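Local coordinates for CAMK/CAMK2 protein kinase (Salpingoeca rosetta, PDB 5IG1) that probably phosphorylates serine and threonine residues of proteins with ATP, as a calmodulin-binding CaMKII-type kinase, of which this chain is the kinase-domain portion, at residues A[240-252]-A[273-287]. Residues are numbered along the deposited sequence; the frame is centred on the assembly and turned at random.
Sequences PEWDSVTTAAKEL and HPWIARRDVPGSVHR
W275 lies between A249 and P282: the A249 methyl makes a CH-pi contact over one face of the indole, with CB 3.8 Å from the centroid of its five-membered ring, and P282 CB, from the same segment as W275, lies over the opposite face toward its rim. On the H273 imidazole, L252 CD1 (3.6 Å from the ring centroid) and CD of the adjoining P274 lie over opposite faces toward the rim, with W275 CA at the edge in plane. H273 CG is anti to the backbone N (chi1 -173°), a setting from which ND1 caps the short helix 274-277 by accepting from W275 N (3.0 Å). Were H273 replaced by an alanine, W275 N would probably lose its capping acceptor and L252 CD1 the ring face it packs on. The other branch of L252 reaches W275, CD2 lying 3.5 Å from CE3. The R287 guanidinium has V245 CG2 over one face, while at its edge NH2 donates to E241 O (2.7 Å); a water joins R287 NE to S244 O. The case illustrates flat groups packed by their faces and hydrogen-bonded at their polar atoms: E115 OE1, on helix 115-134, bonds T246 OG1, W275 NE1 and the backbone N of G283. In the helical C-terminal lobe, the contact joins loop 240-246 and the first turns of helix 247-256 to helix 274-277 and the chain after it, with L208 of helix 198-213 touching L252 and W275.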
loop_
_atom_site.group_PDB
_atom_site.type_symbol
_atom_site.label_atom_id
_atom_site.label_comp_id
_atom_site.label_asym_id
_atom_site.label_seq_id
_atom_site.Cartn_x
_atom_site.Cartn_y
_atom_site.Cartn_z
ATOM N N PRO A 240 18.518 -16.452 -13.680
ATOM C CA PRO A 240 19.420 -16.589 -12.534
ATOM C C PRO A 240 19.059 -15.704 -11.344
ATOM O O PRO A 240 19.690 -15.838 -10.296
ATOM C CB PRO A 240 20.756 -16.146 -13.117
ATOM C CG PRO A 240 20.365 -15.047 -14.041
ATOM C CD PRO A 240 19.027 -15.452 -14.635
ATOM N N GLU A 241 18.080 -14.810 -11.512
ATOM C CA GLU A 241 17.783 -13.832 -10.468
ATOM C C GLU A 241 17.476 -14.515 -9.143
ATOM O O GLU A 241 17.983 -14.107 -8.089
ATOM C CB GLU A 241 16.611 -12.943 -10.891
ATOM C CG GLU A 241 16.683 -12.444 -12.330
ATOM C CD GLU A 241 15.718 -13.174 -13.246
ATOM O OE1 GLU A 241 14.741 -13.756 -12.730
ATOM O OE2 GLU A 241 15.937 -13.167 -14.477
ATOM N N TRP A 242 16.662 -15.564 -9.177
ATOM C CA TRP A 242 16.193 -16.218 -7.966
ATOM C C TRP A 242 17.173 -17.234 -7.404
ATOM O O TRP A 242 16.967 -17.710 -6.283
ATOM C CB TRP A 242 14.857 -16.902 -8.233
ATOM C CG TRP A 242 13.748 -15.935 -8.337
ATOM C CD1 TRP A 242 13.221 -15.407 -9.477
ATOM C CD2 TRP A 242 13.030 -15.353 -7.250
ATOM N NE1 TRP A 242 12.202 -14.539 -9.165
ATOM C CE2 TRP A 242 12.064 -14.491 -7.803
ATOM C CE3 TRP A 242 13.098 -15.491 -5.863
ATOM C CZ2 TRP A 242 11.183 -13.763 -7.018
ATOM C CZ3 TRP A 242 12.222 -14.772 -5.087
ATOM C CH2 TRP A 242 11.277 -13.917 -5.663
ATOM N N ASP A 243 18.228 -17.579 -8.145
ATOM C CA ASP A 243 19.202 -18.530 -7.626
ATOM C C ASP A 243 19.965 -17.964 -6.439
ATOM O O ASP A 243 20.424 -18.727 -5.584
ATOM C CB ASP A 243 20.163 -18.939 -8.733
ATOM C CG ASP A 243 19.448 -19.542 -9.914
ATOM O OD1 ASP A 243 18.315 -20.031 -9.725
ATOM O OD2 ASP A 243 20.015 -19.536 -11.024
ATOM N N SER A 244 20.098 -16.640 -6.359
ATOM C CA SER A 244 20.770 -15.993 -5.242
ATOM C C SER A 244 19.793 -15.494 -4.187
ATOM O O SER A 244 20.157 -14.640 -3.371
ATOM C CB SER A 244 21.645 -14.842 -5.743
ATOM O OG SER A 244 20.893 -13.935 -6.526
ATOM N N VAL A 245 18.559 -15.997 -4.186
ATOM C CA VAL A 245 17.572 -15.655 -3.167
ATOM C C VAL A 245 17.502 -16.794 -2.162
ATOM O O VAL A 245 17.617 -17.970 -2.530
ATOM C CB VAL A 245 16.188 -15.370 -3.784
ATOM C CG1 VAL A 245 15.125 -15.234 -2.696
ATOM C CG2 VAL A 245 16.230 -14.102 -4.600
ATOM N N THR A 246 17.345 -16.446 -0.884
ATOM C CA THR A 246 17.168 -17.458 0.146
ATOM C C THR A 246 15.915 -18.280 -0.133
ATOM O O THR A 246 14.897 -17.755 -0.593
ATOM C CB THR A 246 17.054 -16.806 1.523
ATOM O OG1 THR A 246 15.915 -15.936 1.544
ATOM C CG2 THR A 246 18.299 -16.008 1.838
ATOM N N THR A 247 15.997 -19.585 0.135
ATOM C CA THR A 247 14.794 -20.400 0.051
ATOM C C THR A 247 13.763 -19.972 1.083
ATOM O O THR A 247 12.577 -20.252 0.904
ATOM C CB THR A 247 15.119 -21.884 0.230
ATOM O OG1 THR A 247 15.702 -22.094 1.521
ATOM C CG2 THR A 247 16.080 -22.359 -0.855
ATOM N N ALA A 248 14.186 -19.295 2.154
ATOM C CA ALA A 248 13.224 -18.786 3.126
ATOM C C ALA A 248 12.302 -17.759 2.488
ATOM O O ALA A 248 11.081 -17.809 2.661
ATOM C CB ALA A 248 13.951 -18.178 4.324
ATOM N N ALA A 249 12.875 -16.816 1.742
ATOM C CA ALA A 249 12.057 -15.837 1.041
ATOM C C ALA A 249 11.155 -16.515 0.016
ATOM O O ALA A 249 9.960 -16.204 -0.071
ATOM C CB ALA A 249 12.949 -14.792 0.373
ATOM N N LYS A 250 11.707 -17.458 -0.757
ATOM C CA LYS A 250 10.905 -18.164 -1.752
ATOM C C LYS A 250 9.719 -18.862 -1.104
ATOM O O LYS A 250 8.590 -18.778 -1.602
ATOM C CB LYS A 250 11.761 -19.183 -2.506
ATOM C CG LYS A 250 12.928 -18.607 -3.302
ATOM C CD LYS A 250 13.382 -19.606 -4.359
ATOM C CE LYS A 250 14.805 -19.350 -4.826
ATOM N NZ LYS A 250 15.827 -19.979 -3.937
ATOM N N GLU A 251 9.958 -19.558 0.008
ATOM C CA GLU A 251 8.876 -20.245 0.702
ATOM C C GLU A 251 7.868 -19.251 1.263
ATOM O O GLU A 251 6.658 -19.507 1.242
ATOM C CB GLU A 251 9.446 -21.128 1.812
ATOM C CG GLU A 251 10.185 -22.355 1.299
ATOM C CD GLU A 251 10.912 -23.106 2.397
ATOM O OE1 GLU A 251 10.786 -22.708 3.576
ATOM O OE2 GLU A 251 11.612 -24.093 2.080
ATOM N N LEU A 252 8.350 -18.110 1.762
ATOM C CA LEU A 252 7.445 -17.094 2.287
ATOM C C LEU A 252 6.520 -16.575 1.196
ATOM O O LEU A 252 5.319 -16.397 1.423
ATOM C CB LEU A 252 8.246 -15.949 2.910
ATOM C CG LEU A 252 7.418 -14.838 3.567
ATOM C CD1 LEU A 252 6.511 -15.422 4.634
ATOM C CD2 LEU A 252 8.299 -13.742 4.162
ATOM N N HIS A 273 7.238 -15.470 10.724
ATOM C CA HIS A 273 8.020 -16.265 9.784
ATOM C C HIS A 273 9.507 -15.940 9.941
ATOM O O HIS A 273 9.869 -14.775 10.143
ATOM C CB HIS A 273 7.570 -15.990 8.348
ATOM C CG HIS A 273 8.203 -16.885 7.324
ATOM N ND1 HIS A 273 9.490 -16.699 6.863
ATOM C CD2 HIS A 273 7.722 -17.966 6.667
ATOM C CE1 HIS A 273 9.772 -17.628 5.967
ATOM N NE2 HIS A 273 8.716 -18.409 5.830
ATOM N N PRO A 274 10.387 -16.942 9.860
ATOM C CA PRO A 274 11.816 -16.680 10.114
ATOM C C PRO A 274 12.408 -15.609 9.216
ATOM O O PRO A 274 13.270 -14.846 9.669
ATOM C CB PRO A 274 12.480 -18.049 9.881
ATOM C CG PRO A 274 11.469 -18.860 9.128
ATOM C CD PRO A 274 10.124 -18.362 9.580
ATOM N N TRP A 275 11.962 -15.511 7.962
ATOM C CA TRP A 275 12.499 -14.488 7.071
ATOM C C TRP A 275 12.104 -13.080 7.499
ATOM O O TRP A 275 12.750 -12.114 7.075
ATOM C CB TRP A 275 12.039 -14.747 5.634
ATOM C CG TRP A 275 12.784 -13.946 4.610
ATOM C CD1 TRP A 275 13.975 -14.267 4.029
ATOM C CD2 TRP A 275 12.383 -12.695 4.037
ATOM N NE1 TRP A 275 14.341 -13.295 3.131
ATOM C CE2 TRP A 275 13.384 -12.315 3.122
ATOM C CE3 TRP A 275 11.280 -11.855 4.217
ATOM C CZ2 TRP A 275 13.316 -11.131 2.390
ATOM C CZ3 TRP A 275 11.208 -10.687 3.482
ATOM C CH2 TRP A 275 12.221 -10.332 2.584
ATOM N N ILE A 276 11.075 -12.942 8.332
ATOM C CA ILE A 276 10.594 -11.641 8.795
ATOM C C ILE A 276 11.063 -11.339 10.214
ATOM O O ILE A 276 11.463 -10.216 10.517
ATOM C CB ILE A 276 9.054 -11.573 8.703
ATOM C CG1 ILE A 276 8.578 -11.767 7.264
ATOM C CG2 ILE A 276 8.554 -10.239 9.242
ATOM C CD1 ILE A 276 8.731 -10.540 6.402
ATOM N N ALA A 277 11.013 -12.333 11.101
ATOM C CA ALA A 277 11.279 -12.117 12.518
ATOM C C ALA A 277 12.748 -12.260 12.888
ATOM O O ALA A 277 13.199 -11.625 13.848
ATOM C CB ALA A 277 10.457 -13.094 13.362
ATOM N N ARG A 278 13.496 -13.086 12.165
ATOM C CA ARG A 278 14.908 -13.301 12.447
ATOM C C ARG A 278 15.745 -12.381 11.570
ATOM O O ARG A 278 15.597 -12.371 10.344
ATOM C CB ARG A 278 15.286 -14.763 12.219
ATOM C CG ARG A 278 14.721 -15.710 13.261
ATOM C CD ARG A 278 15.450 -15.556 14.587
ATOM N NE ARG A 278 14.822 -16.323 15.660
ATOM C CZ ARG A 278 15.015 -17.621 15.866
ATOM N NH1 ARG A 278 15.820 -18.311 15.067
ATOM N NH2 ARG A 278 14.400 -18.231 16.872
ATOM N N ARG A 279 16.614 -11.599 12.207
ATOM C CA ARG A 279 17.332 -10.534 11.522
ATOM C C ARG A 279 18.454 -11.058 10.634
ATOM O O ARG A 279 19.118 -10.256 9.968
ATOM C CB ARG A 279 17.882 -9.551 12.561
ATOM C CG ARG A 279 17.941 -8.102 12.110
ATOM C CD ARG A 279 16.558 -7.478 11.955
ATOM N NE ARG A 279 15.759 -7.574 13.176
ATOM C CZ ARG A 279 14.605 -8.229 13.267
ATOM N NH1 ARG A 279 14.100 -8.838 12.202
ATOM N NH2 ARG A 279 13.949 -8.268 14.420
ATOM N N ASP A 280 18.674 -12.373 10.597
ATOM C CA ASP A 280 19.795 -12.949 9.865
ATOM C C ASP A 280 19.379 -14.075 8.927
ATOM O O ASP A 280 20.245 -14.730 8.339
ATOM C CB ASP A 280 20.864 -13.456 10.840
ATOM C CG ASP A 280 20.283 -14.306 11.950
ATOM O OD1 ASP A 280 19.937 -15.476 11.687
ATOM O OD2 ASP A 280 20.177 -13.803 13.087
ATOM N N VAL A 281 18.086 -14.331 8.784
ATOM C CA VAL A 281 17.600 -15.310 7.817
ATOM C C VAL A 281 17.634 -14.713 6.410
ATOM O O VAL A 281 18.141 -15.376 5.492
ATOM C CB VAL A 281 16.199 -15.814 8.202
ATOM C CG1 VAL A 281 15.555 -16.554 7.045
ATOM C CG2 VAL A 281 16.300 -16.709 9.414
ATOM N N PRO A 282 17.145 -13.488 6.173
ATOM C CA PRO A 282 17.196 -12.947 4.806
ATOM C C PRO A 282 18.622 -12.815 4.297
ATOM O O PRO A 282 19.571 -12.641 5.064
ATOM C CB PRO A 282 16.519 -11.575 4.932
ATOM C CG PRO A 282 16.555 -11.252 6.368
ATOM C CD PRO A 282 16.439 -12.563 7.079
ATOM N N GLY A 283 18.758 -12.918 2.976
ATOM C CA GLY A 283 20.063 -12.815 2.359
ATOM C C GLY A 283 20.698 -11.457 2.581
ATOM O O GLY A 283 20.036 -10.456 2.867
ATOM N N SER A 284 22.024 -11.435 2.443
ATOM C CA SER A 284 22.810 -10.232 2.678
ATOM C C SER A 284 23.413 -9.638 1.420
ATOM O O SER A 284 23.710 -8.440 1.410
ATOM C CB SER A 284 23.950 -10.524 3.655
ATOM O OG SER A 284 24.875 -11.416 3.061
ATOM N N VAL A 285 23.597 -10.436 0.368
ATOM C CA VAL A 285 24.270 -9.952 -0.829
ATOM C C VAL A 285 23.443 -8.844 -1.470
ATOM O O VAL A 285 22.206 -8.853 -1.423
ATOM C CB VAL A 285 24.528 -11.113 -1.807
ATOM C CG1 VAL A 285 23.228 -11.622 -2.413
ATOM C CG2 VAL A 285 25.511 -10.694 -2.895
ATOM N N HIS A 286 24.133 -7.864 -2.043
ATOM C CA HIS A 286 23.479 -6.771 -2.751
ATOM C C HIS A 286 22.896 -7.267 -4.071
ATOM O O HIS A 286 23.580 -7.950 -4.843
ATOM C CB HIS A 286 24.487 -5.652 -3.001
ATOM C CG HIS A 286 24.030 -4.630 -3.990
ATOM N ND1 HIS A 286 23.209 -3.578 -3.645
ATOM C CD2 HIS A 286 24.285 -4.489 -5.312
ATOM C CE1 HIS A 286 22.980 -2.834 -4.711
ATOM N NE2 HIS A 286 23.620 -3.365 -5.737
ATOM N N ARG A 287 21.638 -6.916 -4.337
ATOM C CA ARG A 287 20.947 -7.339 -5.557
ATOM C C ARG A 287 20.835 -6.148 -6.511
ATOM O O ARG A 287 19.808 -5.470 -6.580
ATOM C CB ARG A 287 19.573 -7.923 -5.241
ATOM C CG ARG A 287 19.471 -8.613 -3.912
ATOM C CD ARG A 287 18.277 -9.554 -3.867
ATOM N NE ARG A 287 18.616 -10.870 -4.396
ATOM C CZ ARG A 287 18.275 -11.298 -5.603
ATOM N NH1 ARG A 287 17.571 -10.517 -6.409
ATOM N NH2 ARG A 287 18.636 -12.506 -6.005
HETATM O O HOH W 1 19.495 -12.405 -1.639
#